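Long-range contacts in SAM-dependent methyltransferase (Anabaena variabilis ATCC 29413, PDB 3GGD), which binds S-adenosyl-L-homocysteine and probably transfers methyl groups from S-adenosyl-L-methionine to a substrate that is not known: residues Pro59-Cys65 and Arg80-Asp85; Pro11-Val15 and Ile137-Lys141; Thr31-Trp35 and Tyr184-Val189. One frame throughout, in Å; residues are numbered along the deposited sequence. Where two conformers were deposited one is given.

From the N terminus, the chain first meets interaction 2 at Pro-11-Val-15, which leads into helix 15-29. Beyond that helix comes Thr-31-Trp-35, the first half of interaction 3. Interaction 1 then closes early: strand 60-63, helix 69-77 and strand 81-85 form one beta-alpha-beta unit. The loop at Ile-137-Lys-141, which follows strand 127-131, completes interaction 2. Helix 184-190 completes interaction 3. Interaction 1 is therefore nested inside both larger loops, and interactions 2 and 3 cross. Interaction 2 ties the start of helix 15-29 to the loop between strand 127-131 and helix 142-153. Interaction 3 ties the loop after helix 15-29 to helix 184-190. Val-15 and Trp-35 bring them to S-adenosyl-L-homocysteine, which interaction 1 also binds.

Interaction 1. Residues Pro59-Cys65 and Arg80-Asp85; sequences PLIDFAC and RVIGLD. With SAH (S-adenosyl-L-homocysteine), chain E; SO4 (sulfate ion), chain H.
Part of the S-adenosyl-L-homocysteine pocket is built at the C-terminal ends of two neighbouring parallel strands, 60-63 and 81-85. Their axes approach to 4.7 Å at an angle of 23°. Leu-60 pairs with Val-81, Ile-61 with Ile-82, Asp-62 with Gly-83 and Phe-63 with Leu-84, with CA-CA distances of 4.8 to 5.1 Å. The hydrogen bonds alternate: Leu-60 N to Arg-80 O (3.0 Å), Ile-82 N to Leu-60 O (2.9 Å), Asp-62 N to Ile-82 O (2.8 Å) and Leu-84 N to Asp-62 O (3.0 Å). Ala-64 then turns with positive phi (66/52). This lets Cys-65 N reach Leu-84 O at 3.0 Å, beside a weak bond from Ala-64 N to Leu-84 O at 2.7 Å. The strands belong to the Rossmann-like methyltransferase fold, joined by a beta-alpha-beta crossover through helix 69-77. On one face, Ile-61 (mt), Ile-82 (mt), Phe-63 (t) and Leu-84 (mt) pack together, with Ile-61 CG2 3.7 Å from Leu-84 CD1. Helix 142-153 covers Ile-61 and Phe-63. Leu-60 (tp), Val-81 (t) and Asp-62 occupy the other face, where Asp-62 OD2 bonds Thr-71. At the ligand, Ala-64 O accepts from SAH N at 2.7 Å. Asp-85 (chi1 t) takes both ribose hydroxyls, O2' on OD1 and O3' on OD2, each at 2.7 Å.

Interaction 2. Residues Pro11-Val15 and Ile137-Lys141; sequences PDINV and IPVEK
The N-terminal segment Pro-11-Val-15, which runs into helix 15-29, meets a strand-to-helix loop of the Rossmann-like methyltransferase fold, Ile-137-Lys-141, between strand 127-131 and helix 142-153. Their backbones stay apart: the nearest CA pairs are Val-15 with Ile-137 at 7.7 Å and Asp-12 with Pro-138 at 8.3 Å. Side chains and one water bridge the gap. From Pro-11 to Asn-14 the backbone is extended. Val-15 turns helical (-59/-48), and Asn-14 is the N-cap, its OD1 bonded to Asp-17 N. In the loop, Lys-141 N bonds Pro-138 O at 2.9 Å, closing a turn.

The apolar part centres on Val-15 (chi1 t), which points toward that loop. Its CG2 lies 3.7 Å from Pro-138 CD, and its CG1 lies 4.2 Å from Ile-137 CD1 (mm). Val-15 also touches S-adenosyl-L-homocysteine, so this apolar patch borders the ligand pocket.

The polar part depends on Lys-141, whose mttt chain crosses the gap. Its NZ comes to 2.8 Å from Ile-13 O. Asp-12 OD1 is 4.1 Å from Lys-141 NZ, beyond a salt bridge; a water lies between them. That water donates to Asp-12 OD1 at 2.8 Å and accepts from Ile-13 N at 3.2 Å and Lys-141 NZ at 2.7 Å.

Interaction 3. Residues Thr31-Trp35 and Tyr184-Val189; sequences TPVLW and YELLLV. With SAH (S-adenosyl-L-homocysteine), chain E.
The short helix 184-190 lies in the connection between strands 158-164 and 211-217 of the Rossmann-like methyltransferase sheet. It packs on the loop Thr-31-Trp-35, which follows the N-terminal helix 15-29 and runs beside the ligand pocket. The loop is extended through Val-33, then bends at Leu-34 (-47/-46) and Trp-35 (-90/1). The nearest CA pair is Leu-34 with Glu-185, 4.9 Å apart.

Tyr-184 (chi1 t) starts the contact, with CE2 4.2 Å from Pro-32 CD. Its O accepts the helical bond from Leu-188 N at 3.0 Å. Glu-185 sets its CB 3.8 Å from Leu-34 CD1 and its CG 3.8 Å from Pro-32 CB. Its carboxylate turns away, and OE1 bonds His-225. Glu-185 O receives a 2.8 Å hydrogen bond from a water. The same water donates to Pro-32 O at 2.8 Å and accepts from Leu-34 N at 3.0 Å. Leu-186 (tp) brings CD1 to 3.8 Å from Leu-34 CD2 (tp). Leu-188 (mt) faces the loop again: its CD1 is 3.7 Å from Pro-32 CD and 4.1 Å from Thr-31 CB. Val-189 (t) ends the run, with CG2 3.7 Å from Trp-35 CZ3.

Trp-35 (chi1 p, chi2 83°) carries the contact to the cofactor product. SAH SD lies over one face of its ring, and Trp-35 CD1 is 3.3 Å from SAH O. Helix and loop share no direct hydrogen bond. They are held by apolar side chains and one bridging water, and the tryptophan so placed walls the sulfur, where the methyl group of S-adenosyl-L-methionine would be.

Interaction 1. Residues Pro59-Cys65 and Arg80-Asp85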
loop_
_atom_site.group_PDB
_atom_site.type_symbol
_atom_site.label_atom_id
_atom_site.label_comp_id
_atom_site.label_asym_id
_atom_site.label_seq_id
_atom_site.Cartn_x
_atom_site.Cartn_y
_atom_site.Cartn_z
ATOM N N PRO A 59 -7.435 16.548 -5.779
ATOM C CA PRO A 59 -6.439 15.666 -6.351
ATOM C C PRO A 59 -6.497 14.314 -5.643
ATOM O O PRO A 59 -6.871 14.258 -4.463
ATOM C CB PRO A 59 -5.088 16.360 -6.027
ATOM C CG PRO A 59 -5.383 17.359 -4.964
ATOM C CD PRO A 59 -6.841 17.684 -5.037
ATOM N N LEU A 60 -6.151 13.260 -6.373
ATOM C CA LEU A 60 -6.088 11.913 -5.834
ATOM C C LEU A 60 -4.642 11.494 -5.694
ATOM O O LEU A 60 -3.903 11.492 -6.686
ATOM C CB LEU A 60 -6.789 10.892 -6.737
ATOM C CG LEU A 60 -6.754 9.425 -6.229
ATOM C CD1 LEU A 60 -7.384 9.222 -4.833
ATOM C CD2 LEU A 60 -7.440 8.519 -7.242
ATOM N N ILE A 61 -4.263 11.099 -4.472
ATOM C CA ILE A 61 -2.952 10.551 -4.236
ATOM C C ILE A 61 -3.020 9.035 -4.139
ATOM O O ILE A 61 -3.854 8.499 -3.406
ATOM C CB ILE A 61 -2.328 11.095 -2.913
ATOM C CG1 ILE A 61 -1.966 12.604 -3.068
ATOM C CG2 ILE A 61 -1.094 10.235 -2.491
ATOM C CD1 ILE A 61 -1.581 13.313 -1.710
ATOM N N ASP A 62 -2.177 8.355 -4.941
ATOM C CA ASP A 62 -1.888 6.894 -4.798
ATOM C C ASP A 62 -0.684 6.870 -3.889
ATOM O O ASP A 62 0.441 7.144 -4.308
ATOM C CB ASP A 62 -1.565 6.214 -6.138
ATOM C CG ASP A 62 -1.434 4.699 -6.020
ATOM O OD1 ASP A 62 -1.354 4.170 -4.884
ATOM O OD2 ASP A 62 -1.397 4.028 -7.078
ATOM N N PHE A 63 -0.944 6.637 -2.605
ATOM C CA PHE A 63 0.085 6.710 -1.577
ATOM C C PHE A 63 0.836 5.373 -1.497
ATOM O O PHE A 63 0.198 4.336 -1.290
ATOM C CB PHE A 63 -0.519 6.996 -0.195
ATOM C CG PHE A 63 0.523 7.352 0.783
ATOM C CD1 PHE A 63 1.285 6.363 1.381
ATOM C CD2 PHE A 63 0.856 8.679 0.983
ATOM C CE1 PHE A 63 2.322 6.681 2.224
ATOM C CE2 PHE A 63 1.909 9.021 1.838
ATOM C CZ PHE A 63 2.659 8.014 2.441
ATOM N N ALA A 64 2.168 5.394 -1.662
ATOM C CA ALA A 64 2.992 4.153 -1.717
ATOM C C ALA A 64 2.607 3.378 -2.997
ATOM O O ALA A 64 2.248 2.192 -2.991
ATOM C CB ALA A 64 2.853 3.274 -0.403
ATOM N N CYS A 65 2.641 4.097 -4.107
ATOM C CA CYS A 65 2.175 3.600 -5.390
ATOM C C CYS A 65 3.038 2.509 -6.054
ATOM O O CYS A 65 2.641 1.927 -7.084
ATOM C CB CYS A 65 2.027 4.776 -6.353
ATOM S SG CYS A 65 3.625 5.587 -6.751
ATOM N N ARG A 80 -6.934 14.122 -11.891
ATOM C CA ARG A 80 -5.567 14.399 -11.471
ATOM C C ARG A 80 -5.091 13.391 -10.438
ATOM O O ARG A 80 -5.669 13.273 -9.352
ATOM C CB ARG A 80 -5.467 15.822 -10.913
ATOM C CG ARG A 80 -4.068 16.201 -10.438
ATOM C CD ARG A 80 -4.076 17.541 -9.714
ATOM N NE ARG A 80 -2.727 17.914 -9.290
ATOM C CZ ARG A 80 -2.441 18.973 -8.540
ATOM N NH1 ARG A 80 -3.391 19.776 -8.096
ATOM N NH2 ARG A 80 -1.177 19.224 -8.240
ATOM N N VAL A 81 -4.014 12.686 -10.779
ATOM C CA VAL A 81 -3.434 11.661 -9.913
ATOM C C VAL A 81 -1.954 11.953 -9.634
ATOM O O VAL A 81 -1.182 12.288 -10.532
ATOM C CB VAL A 81 -3.608 10.250 -10.526
ATOM C CG1 VAL A 81 -2.953 9.158 -9.626
ATOM C CG2 VAL A 81 -5.146 9.936 -10.816
ATOM N N ILE A 82 -1.578 11.798 -8.365
ATOM C CA ILE A 82 -0.215 11.931 -7.912
ATOM C C ILE A 82 0.185 10.593 -7.260
ATOM O O ILE A 82 -0.431 10.133 -6.313
ATOM C CB ILE A 82 -0.078 13.077 -6.895
ATOM C CG1 ILE A 82 -0.496 14.411 -7.541
ATOM C CG2 ILE A 82 1.365 13.167 -6.364
ATOM C CD1 ILE A 82 -0.817 15.533 -6.545
ATOM N N GLY A 83 1.230 9.979 -7.785
ATOM C CA GLY A 83 1.763 8.731 -7.240
ATOM C C GLY A 83 2.968 9.050 -6.360
ATOM O O GLY A 83 3.953 9.638 -6.813
ATOM N N LEU A 84 2.863 8.713 -5.083
ATOM C CA LEU A 84 3.932 8.980 -4.125
ATOM C C LEU A 84 4.552 7.654 -3.648
ATOM O O LEU A 84 3.839 6.687 -3.338
ATOM C CB LEU A 84 3.391 9.737 -2.925
ATOM C CG LEU A 84 2.780 11.134 -3.157
ATOM C CD1 LEU A 84 2.237 11.657 -1.789
ATOM C CD2 LEU A 84 3.766 12.079 -3.797
ATOM N N ASP A 85 5.880 7.627 -3.555
ATOM C CA ASP A 85 6.565 6.473 -3.016
ATOM C C ASP A 85 7.905 6.914 -2.451
ATOM O O ASP A 85 8.516 7.894 -2.930
ATOM C CB ASP A 85 6.744 5.385 -4.080
ATOM C CG ASP A 85 6.915 3.994 -3.468
ATOM O OD1 ASP A 85 8.057 3.656 -3.033
ATOM O OD2 ASP A 85 5.900 3.233 -3.411
HETATM N N SAH E . 0.443 0.256 -3.586
HETATM C CA SAH E . 1.368 -0.495 -4.476
HETATM C CB SAH E . 2.633 -1.012 -3.759
HETATM C CG SAH E . 2.482 -1.909 -2.517
HETATM S SD SAH E . 4.060 -2.495 -1.872
HETATM C C SAH E . 0.667 -1.659 -5.160
HETATM O O SAH E . 1.142 -2.148 -6.217
HETATM O OXT SAH E . -0.352 -2.147 -4.673
HETATM C "C5'" SAH E . 4.367 -1.301 -0.602
HETATM C "C4'" SAH E . 4.916 0.045 -1.162
HETATM O "O4'" SAH E . 5.112 0.980 -0.075
HETATM C "C3'" SAH E . 6.279 -0.010 -1.876
HETATM O "O3'" SAH E . 6.242 0.574 -3.166
HETATM C "C2'" SAH E . 7.208 0.806 -0.986
HETATM O "O2'" SAH E . 8.352 1.398 -1.637
HETATM C "C1'" SAH E . 6.247 1.791 -0.346
HETATM N N9 SAH E . 6.758 2.405 0.886
HETATM C C8 SAH E . 7.412 1.738 1.876
HETATM N N7 SAH E . 7.718 2.583 2.874
HETATM C C5 SAH E . 7.257 3.815 2.500
HETATM C C6 SAH E . 7.318 5.150 3.086
HETATM N N6 SAH E . 7.952 5.249 4.278
HETATM N N1 SAH E . 6.791 6.197 2.435
HETATM C C2 SAH E . 6.196 6.022 1.212
HETATM N N3 SAH E . 6.136 4.823 0.631
HETATM C C4 SAH E . 6.658 3.718 1.197
HETATM S S SO4 H . 3.097 17.573 -7.437
HETATM O O1 SO4 H . 1.878 17.988 -8.146
HETATM O O2 SO4 H . 3.539 16.225 -7.786
HETATM O O3 SO4 H . 2.824 17.661 -6.011
HETATM O O4 SO4 H . 4.195 18.479 -7.777
#

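Interaction 2. Residues Pro11-Val15 and Ile137-Lys141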
loop_
_atom_site.group_PDB
_atom_site.type_symbol
_atom_site.label_atom_id
_atom_site.label_comp_id
_atom_site.label_asym_id
_atom_site.label_seq_id
_atom_site.Cartn_x
_atom_site.Cartn_y
_atom_site.Cartn_z
ATOM N N PRO A 11 12.804 -8.059 11.946
ATOM C CA PRO A 11 14.138 -7.452 11.811
ATOM C C PRO A 11 14.040 -5.918 11.911
ATOM O O PRO A 11 13.070 -5.324 11.416
ATOM C CB PRO A 11 14.604 -7.886 10.406
ATOM C CG PRO A 11 13.682 -8.976 9.983
ATOM C CD PRO A 11 12.380 -8.738 10.706
ATOM N N ASP A 12 15.015 -5.300 12.571
ATOM C CA ASP A 12 15.047 -3.846 12.716
ATOM C C ASP A 12 15.645 -3.269 11.418
ATOM O O ASP A 12 16.755 -3.623 11.048
ATOM C CB ASP A 12 15.880 -3.451 13.950
ATOM C CG ASP A 12 15.775 -1.955 14.290
ATOM O OD1 ASP A 12 14.924 -1.239 13.705
ATOM O OD2 ASP A 12 16.557 -1.492 15.156
ATOM N N ILE A 13 14.910 -2.416 10.713
ATOM C CA ILE A 13 15.381 -1.915 9.428
ATOM C C ILE A 13 15.223 -0.413 9.296
ATOM O O ILE A 13 14.476 0.218 10.030
ATOM C CB ILE A 13 14.593 -2.541 8.227
ATOM C CG1 ILE A 13 13.089 -2.383 8.433
ATOM C CG2 ILE A 13 14.912 -3.994 8.057
ATOM C CD1 ILE A 13 12.242 -2.700 7.152
ATOM N N ASN A 14 15.946 0.132 8.334
ATOM C CA ASN A 14 15.702 1.457 7.843
ATOM C C ASN A 14 14.727 1.225 6.702
ATOM O O ASN A 14 15.097 0.661 5.663
ATOM C CB ASN A 14 16.983 2.107 7.341
ATOM C CG ASN A 14 16.746 3.514 6.868
ATOM O OD1 ASN A 14 15.981 3.754 5.930
ATOM N ND2 ASN A 14 17.394 4.469 7.533
ATOM N N VAL A 15 13.473 1.634 6.918
ATOM C CA VAL A 15 12.399 1.336 6.005
ATOM C C VAL A 15 12.665 1.890 4.587
ATOM O O VAL A 15 12.486 1.162 3.596
ATOM C CB VAL A 15 11.034 1.842 6.578
ATOM C CG1 VAL A 15 9.893 1.782 5.504
ATOM C CG2 VAL A 15 10.671 1.072 7.876
ATOM N N ILE A 137 4.734 -1.757 7.783
ATOM C CA ILE A 137 5.444 -0.747 8.564
ATOM C C ILE A 137 5.664 -1.243 9.993
ATOM O O ILE A 137 4.724 -1.698 10.662
ATOM C CB ILE A 137 4.702 0.628 8.563
ATOM C CG1 ILE A 137 4.539 1.166 7.129
ATOM C CG2 ILE A 137 5.425 1.673 9.471
ATOM C CD1 ILE A 137 5.804 1.741 6.456
ATOM N N PRO A 138 6.912 -1.194 10.479
ATOM C CA PRO A 138 7.115 -1.565 11.877
ATOM C C PRO A 138 6.165 -0.779 12.790
ATOM O O PRO A 138 5.963 0.422 12.580
ATOM C CB PRO A 138 8.576 -1.167 12.135
ATOM C CG PRO A 138 9.194 -1.299 10.778
ATOM C CD PRO A 138 8.174 -0.798 9.838
ATOM N N VAL A 139 5.606 -1.466 13.774
ATOM C CA VAL A 139 4.570 -0.900 14.650
ATOM C C VAL A 139 5.009 0.399 15.315
ATOM O O VAL A 139 4.236 1.358 15.364
ATOM C CB VAL A 139 4.072 -1.955 15.675
ATOM C CG1 VAL A 139 3.214 -1.314 16.792
ATOM C CG2 VAL A 139 3.271 -3.008 14.900
ATOM N N GLU A 140 6.265 0.452 15.741
ATOM C CA GLU A 140 6.788 1.645 16.390
ATOM C C GLU A 140 6.968 2.865 15.451
ATOM O O GLU A 140 7.221 3.956 15.920
ATOM C CB GLU A 140 8.093 1.343 17.132
ATOM C CG GLU A 140 9.262 0.994 16.205
ATOM C CD GLU A 140 9.356 -0.502 15.750
ATOM O OE1 GLU A 140 8.384 -1.342 15.885
ATOM O OE2 GLU A 140 10.481 -0.801 15.249
ATOM N N LYS A 141 6.811 2.684 14.142
ATOM C CA LYS A 141 6.911 3.772 13.197
ATOM C C LYS A 141 5.577 4.149 12.589
ATOM O O LYS A 141 5.500 5.099 11.804
ATOM C CB LYS A 141 7.909 3.391 12.105
ATOM C CG LYS A 141 9.336 3.389 12.690
ATOM C CD LYS A 141 10.249 2.575 11.842
ATOM C CE LYS A 141 11.744 2.560 12.389
ATOM N NZ LYS A 141 12.507 1.437 11.666
HETATM O O HOH W 1 12.507 -1.161 12.385
#

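Interaction 3. Residues Thr31-Trp35 and Tyr184-Val189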
loop_
_atom_site.group_PDB
_atom_site.type_symbol
_atom_site.label_atom_id
_atom_site.label_comp_id
_atom_site.label_asym_id
_atom_site.label_seq_id
_atom_site.Cartn_x
_atom_site.Cartn_y
_atom_site.Cartn_z
ATOM N N THR A 31 12.575 -8.928 -11.632
ATOM C CA THR A 31 12.089 -10.055 -10.898
ATOM C C THR A 31 10.594 -9.798 -10.546
ATOM O O THR A 31 10.118 -8.671 -10.617
ATOM C CB THR A 31 12.978 -10.285 -9.654
ATOM O OG1 THR A 31 13.184 -9.045 -8.982
ATOM C CG2 THR A 31 14.353 -10.820 -10.019
ATOM N N PRO A 32 9.850 -10.871 -10.211
ATOM C CA PRO A 32 8.428 -10.781 -9.923
ATOM C C PRO A 32 8.131 -9.992 -8.671
ATOM O O PRO A 32 8.946 -9.959 -7.748
ATOM C CB PRO A 32 7.994 -12.232 -9.743
ATOM C CG PRO A 32 9.088 -13.048 -10.229
ATOM C CD PRO A 32 10.346 -12.250 -10.133
ATOM N N VAL A 33 6.953 -9.364 -8.654
ATOM C CA VAL A 33 6.540 -8.485 -7.564
ATOM C C VAL A 33 5.263 -9.078 -6.991
ATOM O O VAL A 33 4.202 -9.079 -7.618
ATOM C CB VAL A 33 6.354 -7.031 -8.074
ATOM C CG1 VAL A 33 5.812 -6.117 -6.967
ATOM C CG2 VAL A 33 7.688 -6.505 -8.672
ATOM N N LEU A 34 5.389 -9.602 -5.787
ATOM C CA LEU A 34 4.353 -10.408 -5.156
ATOM C C LEU A 34 2.938 -9.835 -5.222
ATOM O O LEU A 34 1.981 -10.555 -5.487
ATOM C CB LEU A 34 4.724 -10.618 -3.661
ATOM C CG LEU A 34 3.715 -11.316 -2.749
ATOM C CD1 LEU A 34 3.618 -12.782 -3.155
ATOM C CD2 LEU A 34 4.121 -11.149 -1.257
ATOM N N TRP A 35 2.809 -8.545 -4.933
ATOM C CA TRP A 35 1.486 -7.901 -4.850
ATOM C C TRP A 35 0.987 -7.300 -6.172
ATOM O O TRP A 35 -0.131 -6.764 -6.221
ATOM C CB TRP A 35 1.523 -6.778 -3.822
ATOM C CG TRP A 35 2.662 -5.854 -4.089
ATOM C CD1 TRP A 35 2.693 -4.810 -4.972
ATOM C CD2 TRP A 35 3.958 -5.938 -3.514
ATOM N NE1 TRP A 35 3.957 -4.227 -4.967
ATOM C CE2 TRP A 35 4.745 -4.909 -4.079
ATOM C CE3 TRP A 35 4.540 -6.787 -2.568
ATOM C CZ2 TRP A 35 6.081 -4.706 -3.718
ATOM C CZ3 TRP A 35 5.862 -6.588 -2.215
ATOM C CH2 TRP A 35 6.613 -5.556 -2.794
ATOM N N TYR A 184 8.143 -17.951 -3.338
ATOM C CA TYR A 184 9.303 -17.272 -3.948
ATOM C C TYR A 184 9.165 -15.772 -3.930
ATOM O O TYR A 184 10.072 -15.056 -3.496
ATOM C CB TYR A 184 9.541 -17.719 -5.437
ATOM C CG TYR A 184 10.699 -16.962 -6.189
ATOM C CD1 TYR A 184 11.965 -16.900 -5.634
ATOM C CD2 TYR A 184 10.531 -16.379 -7.459
ATOM C CE1 TYR A 184 13.063 -16.248 -6.289
ATOM C CE2 TYR A 184 11.631 -15.722 -8.152
ATOM C CZ TYR A 184 12.906 -15.640 -7.541
ATOM O OH TYR A 184 14.090 -14.992 -8.140
ATOM N N GLU A 185 8.014 -15.281 -4.389
ATOM C CA GLU A 185 7.843 -13.852 -4.533
ATOM C C GLU A 185 7.813 -13.117 -3.190
ATOM O O GLU A 185 8.118 -11.924 -3.135
ATOM C CB GLU A 185 6.603 -13.525 -5.383
ATOM C CG GLU A 185 6.608 -14.199 -6.790
ATOM C CD GLU A 185 6.011 -15.612 -6.823
ATOM O OE1 GLU A 185 5.842 -16.270 -5.763
ATOM O OE2 GLU A 185 5.686 -16.061 -7.942
ATOM N N LEU A 186 7.457 -13.811 -2.122
ATOM C CA LEU A 186 7.486 -13.209 -0.780
ATOM C C LEU A 186 8.933 -13.223 -0.291
ATOM O O LEU A 186 9.412 -12.256 0.278
ATOM C CB LEU A 186 6.597 -13.963 0.197
ATOM C CG LEU A 186 6.619 -13.484 1.677
ATOM C CD1 LEU A 186 6.208 -12.000 1.832
ATOM C CD2 LEU A 186 5.750 -14.392 2.538
ATOM N N LEU A 187 9.630 -14.320 -0.527
ATOM C CA LEU A 187 11.024 -14.383 -0.146
ATOM C C LEU A 187 11.816 -13.236 -0.800
ATOM O O LEU A 187 12.734 -12.658 -0.181
ATOM C CB LEU A 187 11.599 -15.764 -0.455
ATOM C CG LEU A 187 11.122 -16.895 0.460
ATOM C CD1 LEU A 187 11.630 -18.281 -0.022
ATOM C CD2 LEU A 187 11.536 -16.629 1.957
ATOM N N LEU A 188 11.449 -12.882 -2.037
ATOM C CA LEU A 188 12.106 -11.771 -2.732
ATOM C C LEU A 188 12.040 -10.447 -1.996
ATOM O O LEU A 188 12.966 -9.626 -2.120
ATOM C CB LEU A 188 11.569 -11.578 -4.167
ATOM C CG LEU A 188 11.982 -12.662 -5.177
ATOM C CD1 LEU A 188 11.314 -12.434 -6.547
ATOM C CD2 LEU A 188 13.491 -12.800 -5.321
ATOM N N VAL A 189 10.956 -10.211 -1.253
ATOM C CA VAL A 189 10.835 -8.971 -0.475
ATOM C C VAL A 189 11.578 -9.137 0.853
ATOM O O VAL A 189 12.319 -8.255 1.280
ATOM C CB VAL A 189 9.344 -8.567 -0.139
ATOM C CG1 VAL A 189 9.226 -7.027 0.077
ATOM C CG2 VAL A 189 8.377 -9.044 -1.216
HETATM N N SAH E . 0.443 0.256 -3.586
HETATM C CA SAH E . 1.368 -0.495 -4.476
HETATM C CB SAH E . 2.633 -1.012 -3.759
HETATM C CG SAH E . 2.482 -1.909 -2.517
HETATM S SD SAH E . 4.060 -2.495 -1.872
HETATM C C SAH E . 0.667 -1.659 -5.160
HETATM O O SAH E . 1.142 -2.148 -6.217
HETATM O OXT SAH E . -0.352 -2.147 -4.673
HETATM C "C5'" SAH E . 4.367 -1.301 -0.602
HETATM C "C4'" SAH E . 4.916 0.045 -1.162
HETATM O "O4'" SAH E . 5.112 0.980 -0.075
HETATM C "C3'" SAH E . 6.279 -0.010 -1.876
HETATM O "O3'" SAH E . 6.242 0.574 -3.166
HETATM C "C2'" SAH E . 7.208 0.806 -0.986
HETATM O "O2'" SAH E . 8.352 1.398 -1.637
HETATM C "C1'" SAH E . 6.247 1.791 -0.346
HETATM N N9 SAH E . 6.758 2.405 0.886
HETATM C C8 SAH E . 7.412 1.738 1.876
HETATM N N7 SAH E . 7.718 2.583 2.874
HETATM C C5 SAH E . 7.257 3.815 2.500
HETATM C C6 SAH E . 7.318 5.150 3.086
HETATM N N6 SAH E . 7.952 5.249 4.278
HETATM N N1 SAH E . 6.791 6.197 2.435
HETATM C C2 SAH E . 6.196 6.022 1.212
HETATM N N3 SAH E . 6.136 4.823 0.631
HETATM C C4 SAH E . 6.658 3.718 1.197
HETATM O O HOH W 2 8.303 -9.825 -5.011
#